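Local coordinates for protein DotI (Legionella pneumophila, PDB 3WZ4) that is an inner-membrane component of the type IVB secretion apparatus, here its periplasmic domain, and probably helps build the membrane complex that secretion requires, at residues A9-W13 with R127-I131; Y24-Y29 with N57-K62; F39-G44 with G130-F134; A75-L79 with W90-P95. All coordinates share one frame; numbering follows the deposited sequence. Where two conformers were deposited one is given.

Interaction 1: A9-W13 with R127-I131; sequences AVLQW and RGIGI
Trp-13 of helix 7-21 meets Arg-127, Ile-129, Gly-130 and Ile-131 where that helix packs on the edge strand 129-138 of the antiparallel sheet, a helix-on-sheet layer consistent with the NTF2-like fold. The axes of helix 9-13 and strand 129-131 lie 10.6 Å apart at an angle of 42°, a gap that the indole spans. From CB, which lies near Arg-127 NH2, the side chain leaves with CG anti to the backbone N (chi1 -174°), which carries the ring toward the strand. CD1 and NE1 then run against the Arg-127 chain, Trp-13 NE1 being 3.4 Å from Arg-127 CG, while the guanidinium plane is steeply inclined to the ring. Over one face of the six-membered ring Ile-129 CD1 makes a CH-pi contact, 4.1 Å from its centroid and 25° off the normal. At the far end, Trp-13 CZ3 comes to 3.7 Å from Ile-131 CG1, and Trp-13 CH2 reaches 3.9 Å from Gly-130 CA. No direct hydrogen bond joins the segments. Arg-127 NH1 bonds to Gln-5, and a water donates to Ala-9 O at 2.6 Å and accepts from Arg-127 NH2 at 3.1 Å, lying in the guanidinium plane at its edge.

Interaction 2: Y24-Y29 with N57-K62; sequences YNFVNY and NLDAVK
Lys-62 NZ donates to Tyr-29 OH across 2.8 Å, the one direct hydrogen bond between the segments. The lysine chain crosses the tyrosine at about a right angle, with CD over the ring, 4.2 Å from the centroid and 26° off the normal; the bend at chi3 (75°) then turns CE and NZ toward Tyr-29 OH. Leu-58 CD1 makes a second CH-pi contact over the same face, also 4.2 Å from the centroid, so two aliphatic chains one helical turn apart meet the ring. The turn presenting Tyr-29 is an Asx turn extended to an Asx motif: Asn-25 OD1 accepts from Val-27 N at 2.9 Å, in the carbonyl plane on a lone pair, and from Asn-28 N at 3.0 Å, well above that plane. Asn-28 OD1 in turn accepts from Asn-25 N, which ties the link between strand 24-25 and helix 29-35. On the sheet side of this surface contact, Val-61 CG2 lies 3.6 Å from Tyr-24 OH, and Val-61 CG1 rests near the backbone of Asn-25 and Phe-26. Val-61 also touches Val-68 and Tyr-100 of the sheet. A water lies 3.0 Å from Tyr-24 OH and accepts a weak bond from Asn-57 ND2.

Interaction 3: F39-G44 with G130-F134; sequences FFTAEG and GISQF
Phe-39 O accepts from Ile-131 N at 2.8 Å, in the carbonyl plane. The reciprocal bond runs from Thr-41 N to Ile-131 O at 3.0 Å; it is nearly straight at 171° but reaches the oxygen from above its carbonyl plane. Together they form a single beta bridge between Phe-40 and Ile-131, joining the lead-in to helix 42-54 with edge strand 129-138. Ile-131 O also receives a CA-H...O contact from Gly-44, 3.2 Å from CA to O and close to linear. Thr-41 is the N-cap: its OG1 sits between the backbone N and the carbonyl carbon (chi1 67°), where it accepts from Gly-44 N at 3.1 Å. Beside the cap, Ser-132 OG donates to Glu-43 OE2 at 2.6 Å, on the anti side of the carboxylate and 22° out of its plane. The same carboxylate oxygen has a long, weak ion pair with Arg-87. Ser-132 OG also shares a weak hydrogen bond with Thr-118 OG1, and Phe-134 N donates to Gln-47 OE1. Ser-132 and Gln-133 form a classic beta bulge opposite Leu-116, where the strand turns a corner. Phe-134, beyond the bulge, brings CD2 to 4.1 Å from Phe-40 CE2, and both rings meet Phe-48. The chemistry thus couples a backbone bridge to a capped helix start, and the short Ser-132 bond would probably favour an ionised Glu-43, which Arg-87 may help slightly.

Interaction 4: A75-L79 with W90-P95; sequences APIIL and WRVQMP
Pro-76 lies alongside Met-94, a selenomethionine, the two side chains pointing the same way, with Pro-76 CD 3.8 Å from Met-94 SE. In Met-94, CG anti to the backbone N (chi1 -166°) and an extended next torsion carry SE along the proline ring; the bent last torsion turns only the methyl CE. Ile-77 and Gln-93 form an antiparallel hydrogen-bonded pair: Ile-77 N to Gln-93 O and Gln-93 N to Ile-77 O are both 2.9 Å and nearly straight. Ile-78 follows in a non-hydrogen-bonded pair with Val-92, on the sheet face that also carries Trp-90; Ile-78 CD1 lies 3.9 Å from Trp-90 CD1, the side chains side by side. At Leu-79, N donates to Arg-91 O at 2.8 Å, with a less straight N-H...O angle of 149°, as the chain turns its corner. Its CD1 crosses to the Gln-93 side chain, 3.7 Å from Gln-93 OE1. These pairings belong to the beta hairpin of strands 67-84 and 87-101. Strand 106-119 flanks 87-101 on its other edge, bonding through Ile-117, Met-115 and Val-113, while helix 7-21 packs on the Val-92 and Met-94 face through Ala-14, Asn-15 and Ala-18, and Asp-7 takes the Trp-90 NE1 bond.

In the fold
All four contacts reach one antiparallel sheet. Interactions 1 and 3 share Gly-130 and Ile-131, with centres about 11 Å apart, so one edge strand receives both helix 7-21 and the lead-in to helix 42-54; Trp-13 CH2 lies 3.1 Å from Phe-39 O between them. Interaction 4, about 12 Å centre to centre from interaction 1, meets it through Leu-11 CD2, 3.8 Å from Ile-78 CG1. Interaction 2 is remote, its centre about 26 Å from that of interaction 1 and about 27 Å from that of interaction 4, across the chain's centre from both. Bound methylpentanediol molecules, probably from the crystallisation liquor, lie near Tyr-24, Asn-57, Arg-91 and Phe-134.

Interaction 1: A9-W13 with R127-I131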
loop_
_atom_site.group_PDB
_atom_site.type_symbol
_atom_site.label_atom_id
_atom_site.label_comp_id
_atom_site.label_asym_id
_atom_site.label_seq_id
_atom_site.Cartn_x
_atom_site.Cartn_y
_atom_site.Cartn_z
ATOM N N ALA A 9 13.139 2.106 -9.854
ATOM C CA ALA A 9 13.243 1.357 -8.607
ATOM C C ALA A 9 12.112 1.719 -7.652
ATOM O O ALA A 9 11.482 0.842 -7.060
ATOM C CB ALA A 9 14.586 1.607 -7.949
ATOM N N VAL A 10 11.867 3.016 -7.500
ATOM C CA VAL A 10 10.798 3.500 -6.633
ATOM C C VAL A 10 9.439 2.975 -7.096
ATOM O O VAL A 10 8.585 2.636 -6.281
ATOM C CB VAL A 10 10.764 5.039 -6.585
ATOM C CG1 VAL A 10 9.516 5.522 -5.864
ATOM C CG2 VAL A 10 12.026 5.583 -5.921
ATOM N N LEU A 11 9.246 2.906 -8.408
ATOM C CA LEU A 11 7.999 2.391 -8.965
ATOM C C LEU A 11 7.784 0.913 -8.628
ATOM O O LEU A 11 6.747 0.542 -8.084
ATOM C CB LEU A 11 7.949 2.618 -10.476
ATOM C CG LEU A 11 7.696 4.063 -10.910
ATOM C CD1 LEU A 11 8.195 4.313 -12.323
ATOM C CD2 LEU A 11 6.223 4.408 -10.791
ATOM N N GLN A 12 8.764 0.076 -8.951
ATOM C CA GLN A 12 8.674 -1.345 -8.634
ATOM C C GLN A 12 8.354 -1.535 -7.158
ATOM O O GLN A 12 7.533 -2.376 -6.788
ATOM C CB GLN A 12 9.973 -2.075 -8.982
ATOM C CG GLN A 12 10.294 -2.107 -10.468
ATOM C CD GLN A 12 11.250 -3.232 -10.829
ATOM O OE1 GLN A 12 11.216 -4.308 -10.227
ATOM N NE2 GLN A 12 12.110 -2.987 -11.811
ATOM N N TRP A 13 9.001 -0.734 -6.320
ATOM C CA TRP A 13 8.788 -0.785 -4.882
ATOM C C TRP A 13 7.353 -0.401 -4.506
ATOM O O TRP A 13 6.719 -1.068 -3.686
ATOM C CB TRP A 13 9.786 0.133 -4.181
ATOM C CG TRP A 13 9.765 0.048 -2.689
ATOM C CD1 TRP A 13 10.457 -0.831 -1.908
ATOM C CD2 TRP A 13 9.028 0.887 -1.793
ATOM N NE1 TRP A 13 10.191 -0.596 -0.580
ATOM C CE2 TRP A 13 9.319 0.455 -0.483
ATOM C CE3 TRP A 13 8.148 1.960 -1.970
ATOM C CZ2 TRP A 13 8.761 1.058 0.642
ATOM C CZ3 TRP A 13 7.595 2.556 -0.851
ATOM C CH2 TRP A 13 7.905 2.103 0.438
ATOM N N ARG A 127 15.576 0.518 3.160
ATOM C CA ARG A 127 15.236 0.811 1.772
ATOM C C ARG A 127 15.551 2.263 1.412
ATOM O O ARG A 127 15.827 2.578 0.254
ATOM C CB ARG A 127 13.764 0.501 1.501
ATOM C CG ARG A 127 13.391 0.527 0.029
ATOM C CD ARG A 127 14.327 -0.351 -0.795
ATOM N NE ARG A 127 13.952 -0.367 -2.207
ATOM C CZ ARG A 127 14.267 0.587 -3.078
ATOM N NH1 ARG A 127 14.967 1.644 -2.688
ATOM N NH2 ARG A 127 13.878 0.485 -4.342
ATOM N N GLY A 128 15.512 3.140 2.411
ATOM C CA GLY A 128 15.830 4.543 2.209
ATOM C C GLY A 128 14.624 5.370 1.816
ATOM O O GLY A 128 14.698 6.596 1.731
ATOM N N ILE A 129 13.509 4.695 1.565
ATOM C CA ILE A 129 12.264 5.372 1.226
ATOM C C ILE A 129 11.107 4.750 1.995
ATOM O O ILE A 129 11.183 3.595 2.416
ATOM C CB ILE A 129 11.957 5.292 -0.285
ATOM C CG1 ILE A 129 11.995 3.836 -0.759
ATOM C CG2 ILE A 129 12.930 6.151 -1.085
ATOM C CD1 ILE A 129 11.547 3.649 -2.189
ATOM N N GLY A 130 10.041 5.526 2.172
ATOM C CA GLY A 130 8.844 5.055 2.841
ATOM C C GLY A 130 7.605 5.794 2.375
ATOM O O GLY A 130 7.691 6.903 1.848
ATOM N N ILE A 131 6.445 5.177 2.573
ATOM C CA ILE A 131 5.176 5.784 2.192
ATOM C C ILE A 131 4.677 6.733 3.276
ATOM O O ILE A 131 4.549 6.342 4.438
ATOM C CB ILE A 131 4.110 4.710 1.927
ATOM C CG1 ILE A 131 4.519 3.845 0.730
ATOM C CG2 ILE A 131 2.745 5.350 1.699
ATOM C CD1 ILE A 131 3.686 2.591 0.569
HETATM O O HOH W 1 12.690 -1.347 -6.507
#

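Interaction 2: Y24-Y29 with N57-K62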
loop_
_atom_site.group_PDB
_atom_site.type_symbol
_atom_site.label_atom_id
_atom_site.label_comp_id
_atom_site.label_asym_id
_atom_site.label_seq_id
_atom_site.Cartn_x
_atom_site.Cartn_y
_atom_site.Cartn_z
ATOM N N TYR A 24 -3.924 -10.419 2.330
ATOM C CA TYR A 24 -4.091 -10.919 3.690
ATOM C C TYR A 24 -5.389 -11.715 3.807
ATOM O O TYR A 24 -6.132 -11.843 2.834
ATOM C CB TYR A 24 -4.093 -9.762 4.689
ATOM C CG TYR A 24 -5.304 -8.860 4.581
ATOM C CD1 TYR A 24 -5.344 -7.820 3.661
ATOM C CD2 TYR A 24 -6.409 -9.047 5.401
ATOM C CE1 TYR A 24 -6.453 -6.993 3.560
ATOM C CE2 TYR A 24 -7.523 -8.227 5.305
ATOM C CZ TYR A 24 -7.540 -7.204 4.386
ATOM O OH TYR A 24 -8.645 -6.386 4.291
ATOM N N ASN A 25 -5.659 -12.252 4.993
ATOM C CA ASN A 25 -6.870 -13.044 5.207
ATOM C C ASN A 25 -7.318 -13.076 6.665
ATOM O O ASN A 25 -6.637 -12.543 7.543
ATOM C CB ASN A 25 -6.690 -14.470 4.679
ATOM C CG ASN A 25 -5.530 -15.193 5.336
ATOM O OD1 ASN A 25 -5.586 -15.533 6.517
ATOM N ND2 ASN A 25 -4.472 -15.439 4.567
ATOM N N PHE A 26 -8.460 -13.715 6.915
ATOM C CA PHE A 26 -9.065 -13.731 8.247
ATOM C C PHE A 26 -8.169 -14.372 9.307
ATOM O O PHE A 26 -8.354 -14.150 10.502
ATOM C CB PHE A 26 -10.456 -14.394 8.223
ATOM C CG PHE A 26 -10.437 -15.865 7.896
ATOM C CD1 PHE A 26 -10.296 -16.298 6.588
ATOM C CD2 PHE A 26 -10.580 -16.813 8.897
ATOM C CE1 PHE A 26 -10.285 -17.649 6.285
ATOM C CE2 PHE A 26 -10.571 -18.168 8.599
ATOM C CZ PHE A 26 -10.422 -18.586 7.291
ATOM N N VAL A 27 -7.187 -15.149 8.867
ATOM C CA VAL A 27 -6.285 -15.813 9.802
ATOM C C VAL A 27 -5.015 -15.009 10.077
ATOM O O VAL A 27 -4.665 -14.773 11.232
ATOM C CB VAL A 27 -5.900 -17.221 9.312
ATOM C CG1 VAL A 27 -4.986 -17.906 10.325
ATOM C CG2 VAL A 27 -7.143 -18.052 9.064
ATOM N N ASN A 28 -4.332 -14.576 9.020
ATOM C CA ASN A 28 -3.006 -13.972 9.169
ATOM C C ASN A 28 -2.961 -12.443 9.231
ATOM O O ASN A 28 -1.881 -11.857 9.251
ATOM C CB ASN A 28 -2.063 -14.466 8.062
ATOM C CG ASN A 28 -2.377 -13.863 6.701
ATOM O OD1 ASN A 28 -3.236 -12.994 6.574
ATOM N ND2 ASN A 28 -1.662 -14.315 5.677
ATOM N N TYR A 29 -4.122 -11.798 9.273
ATOM C CA TYR A 29 -4.185 -10.339 9.139
ATOM C C TYR A 29 -3.239 -9.563 10.063
ATOM O O TYR A 29 -2.664 -8.557 9.656
ATOM C CB TYR A 29 -5.622 -9.831 9.292
ATOM C CG TYR A 29 -6.204 -10.020 10.671
ATOM C CD1 TYR A 29 -6.890 -11.183 11.004
ATOM C CD2 TYR A 29 -6.076 -9.033 11.641
ATOM C CE1 TYR A 29 -7.428 -11.358 12.262
ATOM C CE2 TYR A 29 -6.610 -9.201 12.903
ATOM C CZ TYR A 29 -7.286 -10.365 13.206
ATOM O OH TYR A 29 -7.819 -10.535 14.461
ATOM N N ASN A 57 -13.387 -2.967 5.957
ATOM C CA ASN A 57 -12.769 -4.112 5.293
ATOM C C ASN A 57 -12.355 -5.247 6.228
ATOM O O ASN A 57 -12.824 -6.377 6.087
ATOM C CB ASN A 57 -11.575 -3.649 4.451
ATOM C CG ASN A 57 -11.975 -2.656 3.376
ATOM O OD1 ASN A 57 -13.125 -2.223 3.318
ATOM N ND2 ASN A 57 -11.027 -2.287 2.522
ATOM N N LEU A 58 -11.482 -4.943 7.182
ATOM C CA LEU A 58 -10.982 -5.959 8.105
ATOM C C LEU A 58 -12.110 -6.660 8.860
ATOM O O LEU A 58 -12.004 -7.845 9.181
ATOM C CB LEU A 58 -9.979 -5.355 9.090
ATOM C CG LEU A 58 -9.379 -6.318 10.121
ATOM C CD1 LEU A 58 -8.893 -7.601 9.461
ATOM C CD2 LEU A 58 -8.250 -5.649 10.888
ATOM N N ASP A 59 -13.185 -5.927 9.141
ATOM C CA ASP A 59 -14.328 -6.489 9.859
ATOM C C ASP A 59 -15.070 -7.513 9.012
ATOM O O ASP A 59 -15.506 -8.547 9.519
ATOM C CB ASP A 59 -15.286 -5.385 10.316
ATOM C CG ASP A 59 -14.753 -4.610 11.506
ATOM O OD1 ASP A 59 -14.111 -5.233 12.379
ATOM O OD2 ASP A 59 -14.969 -3.380 11.568
ATOM N N ALA A 60 -15.208 -7.222 7.723
ATOM C CA ALA A 60 -15.889 -8.124 6.800
ATOM C C ALA A 60 -15.030 -9.341 6.465
ATOM O O ALA A 60 -15.537 -10.457 6.330
ATOM C CB ALA A 60 -16.282 -7.386 5.530
ATOM N N VAL A 61 -13.729 -9.119 6.323
ATOM C CA VAL A 61 -12.803 -10.206 6.045
ATOM C C VAL A 61 -12.855 -11.243 7.162
ATOM O O VAL A 61 -12.929 -12.442 6.900
ATOM C CB VAL A 61 -11.362 -9.691 5.873
ATOM C CG1 VAL A 61 -10.380 -10.848 5.864
ATOM C CG2 VAL A 61 -11.246 -8.875 4.594
ATOM N N LYS A 62 -12.826 -10.772 8.405
ATOM C CA LYS A 62 -12.915 -11.656 9.563
ATOM C C LYS A 62 -14.292 -12.308 9.664
ATOM O O LYS A 62 -14.399 -13.523 9.833
ATOM C CB LYS A 62 -12.585 -10.896 10.853
ATOM C CG LYS A 62 -11.154 -10.369 10.908
ATOM C CD LYS A 62 -10.911 -9.459 12.110
ATOM C CE LYS A 62 -10.797 -10.249 13.405
ATOM N NZ LYS A 62 -10.344 -9.388 14.535
HETATM O O HOH W 2 -8.970 -4.731 1.817
#

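Interaction 3: F39-G44 with G130-F134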
loop_
_atom_site.group_PDB
_atom_site.type_symbol
_atom_site.label_atom_id
_atom_site.label_comp_id
_atom_site.label_asym_id
_atom_site.label_seq_id
_atom_site.Cartn_x
_atom_site.Cartn_y
_atom_site.Cartn_z
ATOM N N PHE A 39 7.268 -0.543 5.103
ATOM C CA PHE A 39 7.036 0.221 3.884
ATOM C C PHE A 39 6.732 1.680 4.197
ATOM O O PHE A 39 6.852 2.545 3.331
ATOM C CB PHE A 39 5.855 -0.358 3.095
ATOM C CG PHE A 39 6.135 -1.686 2.451
ATOM C CD1 PHE A 39 7.141 -1.817 1.507
ATOM C CD2 PHE A 39 5.374 -2.797 2.767
ATOM C CE1 PHE A 39 7.394 -3.037 0.906
ATOM C CE2 PHE A 39 5.621 -4.021 2.169
ATOM C CZ PHE A 39 6.632 -4.140 1.239
ATOM N N PHE A 40 6.331 1.950 5.434
ATOM C CA PHE A 40 5.786 3.259 5.781
ATOM C C PHE A 40 6.725 4.122 6.612
ATOM O O PHE A 40 7.555 3.616 7.363
ATOM C CB PHE A 40 4.453 3.098 6.520
ATOM C CG PHE A 40 3.364 2.500 5.680
ATOM C CD1 PHE A 40 3.176 1.129 5.643
ATOM C CD2 PHE A 40 2.527 3.310 4.926
ATOM C CE1 PHE A 40 2.176 0.576 4.873
ATOM C CE2 PHE A 40 1.524 2.763 4.150
ATOM C CZ PHE A 40 1.346 1.394 4.123
ATOM N N THR A 41 6.583 5.435 6.463
ATOM C CA THR A 41 7.268 6.383 7.325
ATOM C C THR A 41 6.464 6.544 8.608
ATOM O O THR A 41 5.353 6.024 8.720
ATOM C CB THR A 41 7.397 7.765 6.652
ATOM O OG1 THR A 41 6.095 8.348 6.504
ATOM C CG2 THR A 41 8.054 7.638 5.286
ATOM N N ALA A 42 7.023 7.274 9.567
ATOM C CA ALA A 42 6.351 7.510 10.838
ATOM C C ALA A 42 4.922 7.998 10.620
ATOM O O ALA A 42 3.969 7.387 11.101
ATOM C CB ALA A 42 7.140 8.515 11.680
ATOM N N GLU A 43 4.775 9.094 9.882
ATOM C CA GLU A 43 3.452 9.665 9.639
ATOM C C GLU A 43 2.622 8.816 8.675
ATOM O O GLU A 43 1.393 8.815 8.736
ATOM C CB GLU A 43 3.561 11.107 9.129
ATOM C CG GLU A 43 4.136 11.242 7.728
ATOM C CD GLU A 43 5.649 11.120 7.695
ATOM O OE1 GLU A 43 6.263 10.990 8.780
ATOM O OE2 GLU A 43 6.222 11.153 6.580
ATOM N N GLY A 44 3.297 8.094 7.786
ATOM C CA GLY A 44 2.612 7.235 6.838
ATOM C C GLY A 44 1.929 6.071 7.530
ATOM O O GLY A 44 0.815 5.686 7.173
ATOM N N GLY A 130 10.041 5.526 2.172
ATOM C CA GLY A 130 8.844 5.055 2.841
ATOM C C GLY A 130 7.605 5.794 2.375
ATOM O O GLY A 130 7.691 6.903 1.848
ATOM N N ILE A 131 6.445 5.177 2.573
ATOM C CA ILE A 131 5.176 5.784 2.192
ATOM C C ILE A 131 4.677 6.733 3.276
ATOM O O ILE A 131 4.549 6.342 4.438
ATOM C CB ILE A 131 4.110 4.710 1.927
ATOM C CG1 ILE A 131 4.519 3.845 0.730
ATOM C CG2 ILE A 131 2.745 5.350 1.699
ATOM C CD1 ILE A 131 3.686 2.591 0.569
ATOM N N SER A 132 4.407 7.979 2.893
ATOM C CA SER A 132 3.880 8.979 3.821
ATOM C C SER A 132 2.361 9.100 3.719
ATOM O O SER A 132 1.694 9.494 4.674
ATOM C CB SER A 132 4.530 10.343 3.578
ATOM O OG SER A 132 5.852 10.370 4.092
ATOM N N GLN A 133 1.817 8.765 2.556
ATOM C CA GLN A 133 0.374 8.785 2.371
ATOM C C GLN A 133 -0.064 7.653 1.461
ATOM O O GLN A 133 0.536 7.412 0.415
ATOM C CB GLN A 133 -0.101 10.127 1.811
ATOM C CG GLN A 133 -1.617 10.252 1.762
ATOM C CD GLN A 133 -2.086 11.589 1.225
ATOM O OE1 GLN A 133 -1.643 12.037 0.169
ATOM N NE2 GLN A 133 -2.992 12.234 1.953
ATOM N N PHE A 134 -1.120 6.962 1.875
ATOM C CA PHE A 134 -1.652 5.829 1.142
ATOM C C PHE A 134 -3.138 6.075 0.900
ATOM O O PHE A 134 -3.941 6.035 1.830
ATOM C CB PHE A 134 -1.450 4.553 1.959
ATOM C CG PHE A 134 -1.623 3.286 1.169
ATOM C CD1 PHE A 134 -2.881 2.738 0.975
ATOM C CD2 PHE A 134 -0.523 2.632 0.635
ATOM C CE1 PHE A 134 -3.040 1.567 0.259
ATOM C CE2 PHE A 134 -0.677 1.460 -0.084
ATOM C CZ PHE A 134 -1.935 0.927 -0.271
#

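Interaction 4: A75-L79 with W90-P95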
loop_
_atom_site.group_PDB
_atom_site.type_symbol
_atom_site.label_atom_id
_atom_site.label_comp_id
_atom_site.label_asym_id
_atom_site.label_seq_id
_atom_site.Cartn_x
_atom_site.Cartn_y
_atom_site.Cartn_z
ATOM N N ALA A 75 0.627 -0.475 -15.300
ATOM C CA ALA A 75 1.901 -0.089 -14.710
ATOM C C ALA A 75 1.735 1.144 -13.827
ATOM O O ALA A 75 0.920 2.022 -14.122
ATOM C CB ALA A 75 2.936 0.166 -15.795
ATOM N N PRO A 76 2.501 1.204 -12.730
ATOM C CA PRO A 76 2.491 2.379 -11.855
ATOM C C PRO A 76 3.144 3.563 -12.552
ATOM O O PRO A 76 4.092 3.374 -13.316
ATOM C CB PRO A 76 3.338 1.932 -10.662
ATOM C CG PRO A 76 4.237 0.882 -11.213
ATOM C CD PRO A 76 3.418 0.159 -12.243
ATOM N N ILE A 77 2.639 4.764 -12.298
ATOM C CA ILE A 77 3.193 5.961 -12.918
ATOM C C ILE A 77 3.533 7.020 -11.877
ATOM O O ILE A 77 2.880 7.121 -10.840
ATOM C CB ILE A 77 2.216 6.576 -13.944
ATOM C CG1 ILE A 77 0.916 6.995 -13.257
ATOM C CG2 ILE A 77 1.935 5.596 -15.079
ATOM C CD1 ILE A 77 -0.124 7.552 -14.210
ATOM N N ILE A 78 4.571 7.799 -12.156
ATOM C CA ILE A 78 4.906 8.941 -11.318
ATOM C C ILE A 78 4.110 10.147 -11.794
ATOM O O ILE A 78 4.329 10.644 -12.896
ATOM C CB ILE A 78 6.408 9.257 -11.374
ATOM C CG1 ILE A 78 7.212 8.092 -10.792
ATOM C CG2 ILE A 78 6.718 10.551 -10.627
ATOM C CD1 ILE A 78 8.698 8.201 -11.035
ATOM N N LEU A 79 3.168 10.597 -10.970
ATOM C CA LEU A 79 2.367 11.771 -11.291
ATOM C C LEU A 79 3.207 13.031 -11.141
ATOM O O LEU A 79 3.045 13.998 -11.886
ATOM C CB LEU A 79 1.146 11.858 -10.372
ATOM C CG LEU A 79 0.148 10.696 -10.394
ATOM C CD1 LEU A 79 -0.943 10.926 -9.364
ATOM C CD2 LEU A 79 -0.456 10.514 -11.784
ATOM N N TRP A 90 8.078 11.268 -4.334
ATOM C CA TRP A 90 7.436 10.778 -5.544
ATOM C C TRP A 90 5.966 10.528 -5.274
ATOM O O TRP A 90 5.615 9.851 -4.307
ATOM C CB TRP A 90 8.043 9.443 -5.982
ATOM C CG TRP A 90 9.477 9.487 -6.393
ATOM C CD1 TRP A 90 9.964 9.591 -7.667
ATOM C CD2 TRP A 90 10.617 9.395 -5.535
ATOM N NE1 TRP A 90 11.337 9.579 -7.649
ATOM C CE2 TRP A 90 11.763 9.462 -6.353
ATOM C CE3 TRP A 90 10.781 9.268 -4.152
ATOM C CZ2 TRP A 90 13.054 9.408 -5.834
ATOM C CZ3 TRP A 90 12.064 9.215 -3.638
ATOM C CH2 TRP A 90 13.183 9.286 -4.478
ATOM N N ARG A 91 5.098 11.066 -6.122
ATOM C CA ARG A 91 3.683 10.726 -6.047
ATOM C C ARG A 91 3.390 9.650 -7.085
ATOM O O ARG A 91 3.410 9.910 -8.289
ATOM C CB ARG A 91 2.805 11.962 -6.254
ATOM C CG ARG A 91 1.482 11.891 -5.504
ATOM C CD ARG A 91 0.706 13.201 -5.575
ATOM N NE ARG A 91 1.400 14.303 -4.909
ATOM C CZ ARG A 91 1.287 14.589 -3.615
ATOM N NH1 ARG A 91 0.514 13.850 -2.833
ATOM N NH2 ARG A 91 1.953 15.615 -3.102
ATOM N N VAL A 92 3.137 8.435 -6.607
ATOM C CA VAL A 92 2.956 7.278 -7.477
ATOM C C VAL A 92 1.527 6.742 -7.477
ATOM O O VAL A 92 0.909 6.592 -6.425
ATOM C CB VAL A 92 3.907 6.134 -7.077
ATOM C CG1 VAL A 92 3.559 4.860 -7.829
ATOM C CG2 VAL A 92 5.356 6.540 -7.322
ATOM N N GLN A 93 1.017 6.438 -8.665
ATOM C CA GLN A 93 -0.345 5.954 -8.812
ATOM C C GLN A 93 -0.383 4.645 -9.593
ATOM O O GLN A 93 0.341 4.476 -10.575
ATOM C CB GLN A 93 -1.202 7.006 -9.513
ATOM C CG GLN A 93 -2.669 6.642 -9.607
ATOM C CD GLN A 93 -3.512 7.783 -10.134
ATOM O OE1 GLN A 93 -3.916 8.669 -9.381
ATOM N NE2 GLN A 93 -3.773 7.775 -11.438
HETATM N N MSE A 94 -1.226 3.719 -9.145
HETATM C CA MSE A 94 -1.365 2.428 -9.809
HETATM C C MSE A 94 -2.760 1.859 -9.596
HETATM O O MSE A 94 -3.255 1.824 -8.472
HETATM C CB MSE A 94 -0.316 1.436 -9.294
HETATM C CG MSE A 94 -0.167 0.191 -10.164
HETATM SE SE MSE A 94 1.149 -1.087 -9.490
HETATM C CE MSE A 94 0.155 -1.727 -7.937
ATOM N N PRO A 95 -3.406 1.421 -10.686
ATOM C CA PRO A 95 -4.711 0.762 -10.603
ATOM C C PRO A 95 -4.548 -0.724 -10.295
ATOM O O PRO A 95 -3.599 -1.349 -10.763
ATOM C CB PRO A 95 -5.272 0.947 -12.012
ATOM C CG PRO A 95 -4.059 0.925 -12.883
ATOM C CD PRO A 95 -2.949 1.569 -12.079
#